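Local coordinates for penicillin-binding protein PbpB (Mycobacterium tuberculosis, PDB 6KGU), which synthesises cross-linked peptidoglycan from lipid-linked intermediates during cell wall formation and is inactivated by beta-lactam antibiotics, at residues W308-V312 with M313-T317; D370-G374 with S375-N379; S387-L390 with L391-T394; V433-A436 with Q437-Q440. All blocks are in the same frame, centred on the assembly; numbering follows the deposited sequence. Where two conformers were deposited one is given.

Contact 1: W308-V312 with M313-T317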
loop_
_atom_site.group_PDB
_atom_site.type_symbol
_atom_site.label_atom_id
_atom_site.label_comp_id
_atom_site.label_asym_id
_atom_site.label_seq_id
_atom_site.Cartn_x
_atom_site.Cartn_y
_atom_site.Cartn_z
ATOM N N TRP A 308 24.543 2.252 -9.465
ATOM C CA TRP A 308 25.480 3.229 -9.997
ATOM C C TRP A 308 26.873 2.662 -9.785
ATOM O O TRP A 308 27.097 1.879 -8.863
ATOM C CB TRP A 308 25.324 4.628 -9.344
ATOM C CG TRP A 308 25.577 4.689 -7.846
ATOM C CD1 TRP A 308 26.665 5.247 -7.221
ATOM C CD2 TRP A 308 24.718 4.206 -6.799
ATOM N NE1 TRP A 308 26.544 5.119 -5.855
ATOM C CE2 TRP A 308 25.360 4.485 -5.569
ATOM C CE3 TRP A 308 23.473 3.556 -6.781
ATOM C CZ2 TRP A 308 24.800 4.132 -4.327
ATOM C CZ3 TRP A 308 22.912 3.207 -5.543
ATOM C CH2 TRP A 308 23.578 3.503 -4.335
ATOM N N GLU A 309 27.797 3.013 -10.671
ATOM C CA GLU A 309 29.150 2.489 -10.546
ATOM C C GLU A 309 29.878 3.281 -9.463
ATOM O O GLU A 309 29.800 4.513 -9.429
ATOM C CB GLU A 309 29.886 2.561 -11.891
ATOM C CG GLU A 309 30.901 1.414 -12.133
ATOM C CD GLU A 309 30.250 0.050 -12.352
ATOM O OE1 GLU A 309 29.079 0.019 -12.783
ATOM O OE2 GLU A 309 30.911 -0.995 -12.109
ATOM N N HIS A 310 30.543 2.576 -8.546
ATOM C CA HIS A 310 31.276 3.271 -7.493
ATOM C C HIS A 310 32.282 2.321 -6.867
ATOM O O HIS A 310 32.100 1.100 -6.885
ATOM C CB HIS A 310 30.343 3.878 -6.414
ATOM C CG HIS A 310 29.610 2.880 -5.555
ATOM N ND1 HIS A 310 30.194 2.240 -4.481
ATOM C CD2 HIS A 310 28.315 2.476 -5.566
ATOM C CE1 HIS A 310 29.304 1.460 -3.891
ATOM N NE2 HIS A 310 28.153 1.583 -4.530
ATOM N N GLY A 311 33.371 2.897 -6.355
ATOM C CA GLY A 311 34.327 2.152 -5.561
ATOM C C GLY A 311 33.839 2.042 -4.132
ATOM O O GLY A 311 32.670 2.290 -3.829
ATOM N N VAL A 312 34.756 1.684 -3.233
ATOM C CA VAL A 312 34.388 1.610 -1.824
ATOM C C VAL A 312 33.979 2.993 -1.344
ATOM O O VAL A 312 34.764 3.947 -1.407
ATOM C CB VAL A 312 35.531 1.034 -0.994
ATOM C CG1 VAL A 312 35.166 1.096 0.488
ATOM C CG2 VAL A 312 35.782 -0.402 -1.413
ATOM N N MET A 313 32.739 3.115 -0.883
ATOM C CA MET A 313 32.180 4.369 -0.403
ATOM C C MET A 313 31.894 4.311 1.092
ATOM O O MET A 313 31.342 3.318 1.582
ATOM C CB MET A 313 30.882 4.701 -1.142
ATOM C CG MET A 313 31.078 5.156 -2.584
ATOM S SD MET A 313 31.762 6.823 -2.653
ATOM C CE MET A 313 33.490 6.490 -2.755
ATOM N N PRO A 314 32.232 5.398 1.843
ATOM C CA PRO A 314 31.900 5.486 3.278
ATOM C C PRO A 314 30.446 5.890 3.517
ATOM O O PRO A 314 30.152 6.908 4.149
ATOM C CB PRO A 314 32.893 6.546 3.773
ATOM C CG PRO A 314 33.013 7.494 2.575
ATOM C CD PRO A 314 32.905 6.611 1.345
ATOM N N TYR A 315 29.512 5.101 2.975
ATOM C CA TYR A 315 28.106 5.316 3.286
ATOM C C TYR A 315 27.858 4.992 4.754
ATOM O O TYR A 315 28.380 4.012 5.285
ATOM C CB TYR A 315 27.204 4.440 2.405
ATOM C CG TYR A 315 27.341 4.693 0.914
ATOM C CD1 TYR A 315 27.520 5.981 0.419
ATOM C CD2 TYR A 315 27.301 3.640 0.007
ATOM C CE1 TYR A 315 27.658 6.208 -0.947
ATOM C CE2 TYR A 315 27.442 3.859 -1.353
ATOM C CZ TYR A 315 27.620 5.140 -1.824
ATOM O OH TYR A 315 27.761 5.352 -3.177
ATOM N N THR A 316 27.067 5.823 5.412
ATOM C CA THR A 316 26.535 5.412 6.697
ATOM C C THR A 316 25.432 4.381 6.482
ATOM O O THR A 316 24.943 4.177 5.370
ATOM C CB THR A 316 25.967 6.596 7.477
ATOM O OG1 THR A 316 24.920 7.204 6.708
ATOM C CG2 THR A 316 27.069 7.627 7.803
ATOM N N THR A 317 25.033 3.729 7.573
ATOM C CA THR A 317 23.847 2.883 7.528
ATOM C C THR A 317 22.647 3.674 7.015
ATOM O O THR A 317 21.905 3.214 6.137
ATOM C CB THR A 317 23.599 2.307 8.920
ATOM O OG1 THR A 317 24.662 1.396 9.227
ATOM C CG2 THR A 317 22.272 1.591 8.999
#
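M313 meets H310 obliquely, its CG lying 3.6 Å from H310 ND1, just past the bend that turns the chain back on itself. Folds at chi2 and chi3 carry the rest of the M313 side chain back toward the V312 carbonyl. P314 follows as the centre of an inverse gamma turn, closed by a weak bond from Y315 N to M313 O, and beyond this turn the Y315 side chain points back to the residues before the bend. The Y315 ring, with M313 CB over one of its faces, presents its far edge to the imidazole: the H310 and Y315 planes stand at 74°, an edge-to-face pair with centroids 5.4 Å apart, and Y315 OH sits 3.8 Å above the centre of the H310 ring. The same hydroxyl accepts a bond of 3.0 Å from W308 NE1, almost exactly in the indole plane but bent, at 144°. T316 then caps helix 317-323 through G319 N. H310 is fixed at both nitrogens: H310 ND1 donates to G311 O over 2.6 Å, nearly straight at 171°, and NE2 bonds to D306 OD2. The side chain of W308 lies about 5 Å from the bound aztreonam. An imidazole held between a carbonyl and a carboxylate may well carry positive charge, which would suit the oxygen over its face.

Contact 2: D370-G374 with S375-N379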
loop_
_atom_site.group_PDB
_atom_site.type_symbol
_atom_site.label_atom_id
_atom_site.label_comp_id
_atom_site.label_asym_id
_atom_site.label_seq_id
_atom_site.Cartn_x
_atom_site.Cartn_y
_atom_site.Cartn_z
ATOM N N ASP A 370 13.132 -23.210 4.674
ATOM C CA ASP A 370 13.609 -24.569 4.435
ATOM C C ASP A 370 13.695 -24.917 2.954
ATOM O O ASP A 370 14.278 -25.953 2.617
ATOM C CB ASP A 370 12.736 -25.597 5.167
ATOM C CG ASP A 370 11.259 -25.478 4.836
ATOM O OD1 ASP A 370 10.885 -24.660 3.966
ATOM O OD2 ASP A 370 10.469 -26.226 5.453
ATOM N N GLN A 371 13.182 -24.070 2.063
ATOM C CA GLN A 371 13.290 -24.296 0.629
ATOM C C GLN A 371 14.194 -23.288 -0.070
ATOM O O GLN A 371 14.255 -23.282 -1.299
ATOM C CB GLN A 371 11.896 -24.291 -0.000
ATOM C CG GLN A 371 10.954 -25.266 0.694
ATOM C CD GLN A 371 9.510 -25.108 0.264
ATOM O OE1 GLN A 371 9.220 -24.549 -0.798
ATOM N NE2 GLN A 371 8.592 -25.587 1.097
ATOM N N TRP A 372 14.914 -22.453 0.676
ATOM C CA TRP A 372 15.781 -21.460 0.049
ATOM C C TRP A 372 16.890 -22.130 -0.762
ATOM O O TRP A 372 17.440 -23.161 -0.368
ATOM C CB TRP A 372 16.404 -20.544 1.108
ATOM C CG TRP A 372 15.457 -19.517 1.688
ATOM C CD1 TRP A 372 14.100 -19.449 1.514
ATOM C CD2 TRP A 372 15.807 -18.401 2.523
ATOM N NE1 TRP A 372 13.585 -18.373 2.200
ATOM C CE2 TRP A 372 14.613 -17.711 2.822
ATOM C CE3 TRP A 372 17.015 -17.919 3.042
ATOM C CZ2 TRP A 372 14.591 -16.573 3.627
ATOM C CZ3 TRP A 372 16.993 -16.784 3.835
ATOM C CH2 TRP A 372 15.790 -16.120 4.116
ATOM N N SER A 373 17.219 -21.535 -1.903
ATOM C CA SER A 373 18.408 -21.945 -2.626
ATOM C C SER A 373 19.636 -21.307 -1.979
ATOM O O SER A 373 19.547 -20.585 -0.982
ATOM C CB SER A 373 18.308 -21.548 -4.093
ATOM O OG SER A 373 18.721 -20.200 -4.256
ATOM N N GLY A 374 20.805 -21.560 -2.558
ATOM C CA GLY A 374 21.986 -20.886 -2.053
ATOM C C GLY A 374 21.993 -19.393 -2.301
ATOM O O GLY A 374 22.786 -18.684 -1.673
ATOM N N SER A 375 21.114 -18.907 -3.181
ATOM C CA SER A 375 21.110 -17.523 -3.626
ATOM C C SER A 375 19.887 -16.726 -3.167
ATOM O O SER A 375 19.824 -15.517 -3.433
ATOM C CB SER A 375 21.194 -17.475 -5.152
ATOM O OG SER A 375 19.981 -17.937 -5.726
ATOM N N THR A 376 18.911 -17.367 -2.514
ATOM C CA THR A 376 17.735 -16.663 -2.002
ATOM C C THR A 376 18.119 -15.492 -1.108
ATOM O O THR A 376 17.596 -14.379 -1.259
ATOM C CB THR A 376 16.845 -17.618 -1.207
ATOM O OG1 THR A 376 16.661 -18.824 -1.948
ATOM C CG2 THR A 376 15.494 -16.964 -0.932
ATOM N N PHE A 377 19.024 -15.735 -0.153
ATOM C CA PHE A 377 19.381 -14.710 0.817
ATOM C C PHE A 377 20.105 -13.530 0.177
ATOM O O PHE A 377 20.111 -12.436 0.750
ATOM C CB PHE A 377 20.236 -15.315 1.935
ATOM C CG PHE A 377 20.361 -14.425 3.154
ATOM C CD1 PHE A 377 19.244 -13.804 3.693
ATOM C CD2 PHE A 377 21.591 -14.221 3.764
ATOM C CE1 PHE A 377 19.351 -13.003 4.820
ATOM C CE2 PHE A 377 21.707 -13.417 4.892
ATOM C CZ PHE A 377 20.590 -12.810 5.423
ATOM N N ALA A 378 20.712 -13.718 -0.989
ATOM C CA ALA A 378 21.277 -12.594 -1.718
ATOM C C ALA A 378 20.226 -11.785 -2.469
ATOM O O ALA A 378 20.561 -10.734 -3.024
ATOM C CB ALA A 378 22.332 -13.085 -2.716
ATOM N N ASN A 379 18.978 -12.251 -2.521
ATOM C CA ASN A 379 17.934 -11.605 -3.306
ATOM C C ASN A 379 16.834 -10.989 -2.455
ATOM O O ASN A 379 16.463 -9.829 -2.675
ATOM C CB ASN A 379 17.325 -12.612 -4.293
ATOM C CG ASN A 379 18.284 -12.970 -5.423
ATOM O OD1 ASN A 379 18.583 -14.136 -5.645
ATOM N ND2 ASN A 379 18.782 -11.964 -6.120
HETATM O O HOH W 1 20.206 -18.233 0.424
HETATM O O HOH W 2 22.236 -16.428 -0.802
#
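S373 OG is the polar hub of this turn, accepting S375 N over 2.9 Å at 161° and S375 OG over 3.0 Å. Placed between its own backbone N and carbonyl carbon (chi1 84°), the hydroxyl faces forward along the chain, where T376 N adds a weak third bond. In return S373 N donates to T376 OG1 over 2.8 Å, though the bond is bent, at 131°. One water lies within the turn, donating a hydrogen bond to S373 O and accepting one from F377 N, and so bridges residues four apart. Beyond the polar cluster, T376 turns its other branch to W372: T376 CG2 stands 3.6 Å from the centroid of the five-membered indole ring and almost on its normal, a CH-pi contact. At the far end of the indole, W372 CZ3 touches F377 CD1 at 3.7 Å, the two rings nearly parallel but slid so far that they barely overlap. W372 NE1 bonds to P367 O, while both aromatic side chains rest on P338 of helix 338-347. With the serine hydroxyl accepting from the backbone N two residues on, S373-S375 is an ST turn, here leading into residues 376-378, which have helical backbone angles without the regular helical bonds.

Contact 3: S387-L390 with L391-T394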
loop_
_atom_site.group_PDB
_atom_site.type_symbol
_atom_site.label_atom_id
_atom_site.label_comp_id
_atom_site.label_asym_id
_atom_site.label_seq_id
_atom_site.Cartn_x
_atom_site.Cartn_y
_atom_site.Cartn_z
ATOM N N SER A 387 6.991 -11.716 -3.724
ATOM C CA SER A 387 5.999 -10.788 -4.242
ATOM C C SER A 387 5.055 -10.399 -3.123
ATOM O O SER A 387 4.847 -11.161 -2.175
ATOM C CB SER A 387 5.227 -11.396 -5.424
ATOM O OG SER A 387 4.380 -12.425 -4.966
ATOM N N MET A 388 4.470 -9.205 -3.250
ATOM C CA MET A 388 3.540 -8.698 -2.257
ATOM C C MET A 388 2.545 -7.799 -2.965
ATOM O O MET A 388 2.830 -7.257 -4.032
ATOM C CB MET A 388 4.252 -7.890 -1.159
ATOM C CG MET A 388 4.923 -6.598 -1.690
ATOM S SD MET A 388 5.930 -5.725 -0.454
ATOM C CE MET A 388 7.201 -6.958 -0.127
ATOM N N THR A 389 1.395 -7.614 -2.331
ATOM C CA THR A 389 0.427 -6.636 -2.789
ATOM C C THR A 389 0.791 -5.240 -2.295
ATOM O O THR A 389 1.589 -5.057 -1.370
ATOM C CB THR A 389 -0.972 -7.011 -2.315
ATOM O OG1 THR A 389 -1.019 -6.926 -0.894
ATOM C CG2 THR A 389 -1.306 -8.448 -2.740
ATOM N N LEU A 390 0.189 -4.242 -2.943
ATOM C CA LEU A 390 0.298 -2.868 -2.469
ATOM C C LEU A 390 -0.158 -2.742 -1.021
ATOM O O LEU A 390 0.451 -2.009 -0.229
ATOM C CB LEU A 390 -0.527 -1.935 -3.370
ATOM C CG LEU A 390 -0.293 -0.442 -3.094
ATOM C CD1 LEU A 390 1.190 -0.143 -3.135
ATOM C CD2 LEU A 390 -1.047 0.456 -4.105
ATOM N N LEU A 391 -1.242 -3.436 -0.655
ATOM C CA LEU A 391 -1.738 -3.333 0.717
ATOM C C LEU A 391 -0.741 -3.921 1.712
ATOM O O LEU A 391 -0.500 -3.341 2.780
ATOM C CB LEU A 391 -3.100 -4.032 0.843
ATOM C CG LEU A 391 -3.718 -3.989 2.238
ATOM C CD1 LEU A 391 -3.989 -2.546 2.691
ATOM C CD2 LEU A 391 -5.006 -4.825 2.278
ATOM N N GLN A 392 -0.184 -5.100 1.394
ATOM C CA GLN A 392 0.864 -5.685 2.229
ATOM C C GLN A 392 2.059 -4.740 2.363
ATOM O O GLN A 392 2.598 -4.551 3.458
ATOM C CB GLN A 392 1.331 -7.012 1.624
ATOM C CG GLN A 392 0.353 -8.160 1.816
ATOM C CD GLN A 392 0.831 -9.421 1.145
ATOM O OE1 GLN A 392 1.433 -9.360 0.072
ATOM N NE2 GLN A 392 0.557 -10.579 1.761
ATOM N N MET A 393 2.525 -4.191 1.238
ATOM C CA MET A 393 3.649 -3.257 1.270
ATOM C C MET A 393 3.351 -2.092 2.198
ATOM O O MET A 393 4.144 -1.769 3.091
ATOM C CB MET A 393 3.939 -2.756 -0.152
ATOM C CG MET A 393 5.123 -1.806 -0.273
ATOM S SD MET A 393 5.224 -1.085 -1.938
ATOM C CE MET A 393 4.421 0.500 -1.672
ATOM N N THR A 394 2.192 -1.459 2.006
ATOM C CA THR A 394 1.785 -0.354 2.863
ATOM C C THR A 394 1.642 -0.799 4.317
ATOM O O THR A 394 1.953 -0.039 5.239
ATOM C CB THR A 394 0.478 0.238 2.333
ATOM O OG1 THR A 394 0.632 0.515 0.935
ATOM C CG2 THR A 394 0.137 1.520 3.041
HETATM O O HOH W 3 3.799 -10.796 0.410
#
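T389 and Q392 hold each other by two reciprocal bonds, a capping box at the start of helix 390-401. T389 OG1, set between the backbone N and the carbonyl carbon (chi1 66°), faces into the first turn and takes Q392 N over 3.0 Å, nearly straight at 168°. The extended Q392 side chain reaches back to accept T389 N at its OE1, also over 3.0 Å, with the donor tilted 22° from the amide plane. A water that donates both to Q392 OE1, 2.8 Å away, and to S387 O gives that amide oxygen a second bond, and Q392 NE2 goes to Q352 O and A363 O; this buried amide is therefore fixed at both of its polar atoms. T389 O receives M393 N as a regular helical bond. L390 O serves two donors of one residue, T394 N at 2.9 Å and T394 OG1 at 2.8 Å, which approach from opposite faces of its carbonyl plane. M393 completes the contact with its apolar surface: M388 SD packs on M393 CB at 3.6 Å, and M393 CE meets L390 CD1. Outside the turn, M388 leans on P267 and N271 in a loop. M393 lies on T497 and A499 of strand 493-502, and L390 and T394 lie on strand 220-227, so the helix starts against the central antiparallel sheet.

Contact 4: V433-A436 with Q437-Q440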
loop_
_atom_site.group_PDB
_atom_site.type_symbol
_atom_site.label_atom_id
_atom_site.label_comp_id
_atom_site.label_asym_id
_atom_site.label_seq_id
_atom_site.Cartn_x
_atom_site.Cartn_y
_atom_site.Cartn_z
ATOM N N VAL A 433 6.391 -6.229 15.846
ATOM C CA VAL A 433 7.432 -6.550 14.868
ATOM C C VAL A 433 8.812 -6.132 15.364
ATOM O O VAL A 433 9.767 -6.903 15.301
ATOM C CB VAL A 433 7.120 -5.881 13.508
ATOM C CG1 VAL A 433 8.220 -6.205 12.498
ATOM C CG2 VAL A 433 5.732 -6.283 12.988
ATOM N N VAL A 434 8.940 -4.888 15.811
ATOM C CA VAL A 434 10.160 -4.365 16.411
ATOM C C VAL A 434 9.739 -3.484 17.576
ATOM O O VAL A 434 8.566 -3.140 17.720
ATOM C CB VAL A 434 11.016 -3.556 15.412
ATOM C CG1 VAL A 434 11.493 -4.428 14.269
ATOM C CG2 VAL A 434 10.222 -2.337 14.916
ATOM N N SER A 435 10.715 -3.094 18.402
ATOM C CA SER A 435 10.390 -2.242 19.538
ATOM C C SER A 435 10.004 -0.840 19.068
ATOM O O SER A 435 10.264 -0.440 17.924
ATOM C CB SER A 435 11.571 -2.150 20.515
ATOM O OG SER A 435 12.636 -1.365 19.985
ATOM N N ALA A 436 9.373 -0.084 19.977
ATOM C CA ALA A 436 9.070 1.315 19.674
ATOM C C ALA A 436 10.341 2.080 19.345
ATOM O O ALA A 436 10.370 2.886 18.405
ATOM C CB ALA A 436 8.339 1.969 20.843
ATOM N N GLN A 437 11.424 1.807 20.086
ATOM C CA GLN A 437 12.687 2.501 19.893
ATOM C C GLN A 437 13.273 2.211 18.515
ATOM O O GLN A 437 13.818 3.106 17.865
ATOM C CB GLN A 437 13.662 2.118 21.017
ATOM C CG GLN A 437 15.102 2.515 20.729
ATOM C CD GLN A 437 15.314 4.028 20.812
ATOM O OE1 GLN A 437 16.270 4.551 20.253
ATOM N NE2 GLN A 437 14.404 4.724 21.457
ATOM N N THR A 438 13.198 0.945 18.093
ATOM C CA THR A 438 13.640 0.586 16.749
ATOM C C THR A 438 12.792 1.289 15.696
ATOM O O THR A 438 13.325 1.922 14.771
ATOM C CB THR A 438 13.574 -0.929 16.561
ATOM O OG1 THR A 438 14.536 -1.564 17.400
ATOM C CG2 THR A 438 13.880 -1.308 15.103
ATOM N N ALA A 439 11.471 1.191 15.819
ATOM C CA ALA A 439 10.571 1.836 14.870
ATOM C C ALA A 439 10.870 3.326 14.727
ATOM O O ALA A 439 10.912 3.852 13.611
ATOM C CB ALA A 439 9.125 1.623 15.308
ATOM N N GLN A 440 11.070 4.026 15.847
ATOM C CA GLN A 440 11.370 5.454 15.787
ATOM C C GLN A 440 12.688 5.712 15.072
ATOM O O GLN A 440 12.815 6.679 14.312
ATOM C CB GLN A 440 11.394 6.043 17.204
ATOM C CG GLN A 440 9.994 6.150 17.821
ATOM C CD GLN A 440 10.007 6.074 19.333
ATOM O OE1 GLN A 440 11.036 6.287 19.962
ATOM N NE2 GLN A 440 8.862 5.762 19.921
#
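V434 lies across T438 at about a right angle, its CB 3.7 Å from the methyl T438 CG2. That methyl is anti to its backbone N (chi1 -67° for the hydroxyl branch), which points it back at the valine and leaves T438 OG1 on the other branch to bond with E281 OE1. V434 CG2 also comes within 4.1 Å of A439 CB, one residue further along the helix. S435 supplies the N-cap of helix 436-445: S435 OG accepts T438 N over 3.0 Å at 164°, while S435 O takes A439 N over 2.9 Å in the first full helical bond. S435 N finds its acceptor in E281 OE1, so one carboxylate oxygen grips both the capping residue and T438, and its negative charge beside the helix start would probably be favourable there. A436 O continues the helix by accepting Q440 N, and the extended Q440 side chain runs past this carbonyl, with Q440 CG 3.3 Å from A436 O; its amide end passes the A436 methyl, and NE2 reaches D403 OD1 beyond. The helix start is thus lodged among three others: V434 packs on S277 and E281 of helix 272-281, on M344 of helix 338-347 and on I400 of helix 390-401, while T438 touches I280 of the first.

How the contacts relate
The four contacts follow in series along the transpeptidase domain, none nesting in or crossing another and none touching. Contact 1 closes the loop between strand 302-305 and helix 317-323, at the surface, with W308 near the bound aztreonam. Contact 2 folds up part of the long connection after helix 338-347, and contact 3 ends that connection where helix 390-401 begins, their centres 21 Å apart. Contact 4 comes after strand 431-432 and starts helix 436-445. Helix 390-401 joins the last two: contact 3 sets its beginning on the antiparallel sheet, and its A399 and I400 meet the valines of contact 4. Helix 338-347 likewise touches contacts 2 and 4.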